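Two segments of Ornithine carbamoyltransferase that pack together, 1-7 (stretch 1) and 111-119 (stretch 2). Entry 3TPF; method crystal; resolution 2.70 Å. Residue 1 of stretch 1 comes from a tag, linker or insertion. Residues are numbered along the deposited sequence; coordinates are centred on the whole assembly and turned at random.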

# COMPACT_ATOMS: atom_id res chain seq x y z
N GLY B 1 -4.64 24.30 23.52
CA GLY B 1 -5.55 23.35 22.83
C GLY B 1 -4.84 22.90 21.58
O GLY B 1 -4.02 23.62 21.01
N MSE B 2 -5.17 21.69 21.16
CA MSE B 2 -4.47 21.06 20.08
C MSE B 2 -5.08 21.45 18.79
O MSE B 2 -6.31 21.45 18.62
CB MSE B 2 -4.63 19.57 20.27
CG MSE B 2 -3.67 18.78 19.38
SE MSE B 2 -4.59 17.24 18.55
CE MSE B 2 -5.29 16.42 20.22
N LYS B 3 -4.21 21.77 17.86
CA LYS B 3 -4.63 22.28 16.59
C LYS B 3 -4.53 21.22 15.44
O LYS B 3 -3.53 20.55 15.29
CB LYS B 3 -3.88 23.58 16.28
CG LYS B 3 -4.41 24.76 17.12
CD LYS B 3 -5.25 25.80 16.35
CE LYS B 3 -4.53 27.14 16.17
NZ LYS B 3 -4.98 27.85 14.93
N HIS B 4 -5.63 21.08 14.71
CA HIS B 4 -5.71 20.46 13.42
C HIS B 4 -5.44 21.44 12.25
O HIS B 4 -5.43 22.64 12.41
CB HIS B 4 -7.10 19.91 13.23
CG HIS B 4 -7.53 19.03 14.34
ND1 HIS B 4 -7.07 17.75 14.45
CD2 HIS B 4 -8.36 19.22 15.39
CE1 HIS B 4 -7.58 17.19 15.54
NE2 HIS B 4 -8.40 18.05 16.11
N PHE B 5 -5.30 20.91 11.05
CA PHE B 5 -5.11 21.73 9.85
C PHE B 5 -6.23 21.37 8.80
O PHE B 5 -6.04 20.64 7.88
CB PHE B 5 -3.70 21.52 9.30
CG PHE B 5 -3.37 22.47 8.20
CD1 PHE B 5 -2.83 23.74 8.47
CD2 PHE B 5 -3.65 22.16 6.92
CE1 PHE B 5 -2.59 24.66 7.48
CE2 PHE B 5 -3.44 23.07 5.91
CZ PHE B 5 -2.93 24.35 6.18
N LEU B 6 -7.41 21.84 9.01
CA LEU B 6 -8.56 21.51 8.15
C LEU B 6 -8.85 22.58 7.14
O LEU B 6 -9.52 22.33 6.16
CB LEU B 6 -9.82 21.34 9.03
CG LEU B 6 -9.65 20.32 10.20
CD1 LEU B 6 -10.93 20.06 10.96
CD2 LEU B 6 -9.12 19.00 9.70
N THR B 7 -8.46 23.80 7.45
CA THR B 7 -8.60 24.95 6.56
C THR B 7 -7.68 26.09 6.97
O THR B 7 -7.44 26.32 8.15
CB THR B 7 -10.04 25.51 6.54
OG1 THR B 7 -10.04 26.75 5.80
CG2 THR B 7 -10.52 25.76 7.94
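Stretch 2 (111-119) YSKAPVINA

Stretch 2 comes out of a loop, straightens into a short strand around Ile 117 and runs alongside the extended N-terminal tail of stretch 1. Both chains advance in the same direction, so the pairing is parallel: His 4 lies nearest Pro 115 (CA to CA 4.8 Å), Phe 5 nearest Ile 117 (CA to CA 4.8 Å) and Leu 6 nearest Asn 118 (CA to CA 4.6 Å). Stretch 1 forms no regular strand of its own, and the backbones are joined by a single bridge, between Phe 5 and Ile 117.

The backbone hydrogen bonds match this register. Phe 5 N donates to Val 116 O at 3.1 Å, and Phe 5 O accepts from Asn 118 N at 2.9 Å. One residue of the tail thus spends both its polar backbone atoms on the two neighbours of Ile 117, the usual parallel pattern. Ile 117 CA also approaches Phe 5 O at 3.5 Å, a CA-H...O contact that adds to the bridge.

Side chains extend the polar pairing beyond it at each end. Before it, His 4, with chi1 in m, accepts a hydrogen bond at ND1 from Val 116 N at 2.9 Å. The bond is nearly straight and its donor lies near the ring plane, as a lone pair on ND1 requires, so this nitrogen carries no proton here. The ring edge also meets the carbonyl of Ala 114, with CE1 3.7 Å from Ala 114 O. After the bridge, Asn 118 points toward the tail and its ND2 donates to Leu 6 O at 3.1 Å. Both side chains therefore bond to backbone atoms.

Within stretch 2, the loop leading into the strand is braced by Ser 112, whose OG donates to Ala 114 O at 2.5 Å.

Apolar contacts fill in around these polar contacts. The CA-to-CB bond of Leu 6 points away, yet the end of the side chain comes nearer, bringing CD2 to 3.7 Å from Val 116 CG1. Phe 5 CD2 lies 4.3 Å from Ile 117 CG2, a looser approach. At the start of the tail, the selenomethionine Met 2 points toward stretch 2; its SE is 4.2 Å from Pro 115 CD, and its CE comes within 3.1 Å of Lys 113 O. Met 2 is poorly ordered, so that tight approach deserves caution.

The contact buries 465 Å² in all. Its rule is economical: one residue of the tail carries the backbone bridge, and a side chain before and after it prolongs the bonding.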

# COMPACT_ATOMS: atom_id res chain seq x y z
N TYR B 111 -12.79 13.58 17.52
CA TYR B 111 -12.43 12.40 18.35
C TYR B 111 -10.97 11.93 18.22
O TYR B 111 -10.64 10.87 18.74
CB TYR B 111 -13.36 11.24 17.99
CG TYR B 111 -14.77 11.44 18.46
CD1 TYR B 111 -15.12 11.21 19.78
CD2 TYR B 111 -15.75 11.91 17.59
CE1 TYR B 111 -16.42 11.41 20.21
CE2 TYR B 111 -17.04 12.10 18.02
CZ TYR B 111 -17.38 11.85 19.32
OH TYR B 111 -18.71 12.05 19.72
N SER B 112 -10.14 12.65 17.47
CA SER B 112 -8.77 12.17 17.21
C SER B 112 -7.79 12.74 18.14
O SER B 112 -7.62 13.91 18.18
CB SER B 112 -8.32 12.52 15.79
OG SER B 112 -6.98 12.06 15.57
N LYS B 113 -7.09 11.91 18.87
CA LYS B 113 -5.93 12.41 19.66
C LYS B 113 -4.83 12.98 18.77
O LYS B 113 -4.05 13.79 19.19
CB LYS B 113 -5.36 11.32 20.58
CG LYS B 113 -6.23 11.00 21.84
N ALA B 114 -4.80 12.59 17.52
CA ALA B 114 -3.76 13.05 16.58
C ALA B 114 -4.32 14.15 15.74
O ALA B 114 -5.49 14.10 15.37
CB ALA B 114 -3.34 11.91 15.65
N PRO B 115 -3.47 15.11 15.35
CA PRO B 115 -3.86 16.21 14.53
C PRO B 115 -4.26 15.70 13.22
O PRO B 115 -3.54 14.90 12.71
CB PRO B 115 -2.58 16.96 14.35
CG PRO B 115 -1.70 16.60 15.47
CD PRO B 115 -2.07 15.23 15.82
N VAL B 116 -5.41 16.14 12.69
CA VAL B 116 -5.96 15.72 11.40
C VAL B 116 -5.68 16.77 10.33
O VAL B 116 -5.87 17.92 10.60
CB VAL B 116 -7.48 15.62 11.48
CG1 VAL B 116 -8.18 15.45 10.10
CG2 VAL B 116 -7.84 14.67 12.59
N ILE B 117 -5.26 16.36 9.11
CA ILE B 117 -4.90 17.29 8.01
C ILE B 117 -5.73 17.12 6.82
O ILE B 117 -5.92 16.01 6.34
CB ILE B 117 -3.52 17.02 7.53
CG1 ILE B 117 -2.53 17.32 8.62
CG2 ILE B 117 -3.24 17.88 6.32
CD1 ILE B 117 -1.27 16.67 8.28
N ASN B 118 -6.35 18.19 6.36
CA ASN B 118 -7.37 18.09 5.29
C ASN B 118 -6.61 18.03 3.96
O ASN B 118 -6.23 19.04 3.40
CB ASN B 118 -8.25 19.31 5.24
CG ASN B 118 -9.24 19.31 4.00
OD1 ASN B 118 -9.27 18.32 3.24
ND2 ASN B 118 -10.09 20.38 3.86
N ALA B 119 -6.39 16.83 3.45
CA ALA B 119 -5.72 16.67 2.17
C ALA B 119 -6.65 17.04 0.99
O ALA B 119 -6.19 17.00 -0.17
CB ALA B 119 -5.26 15.23 2.01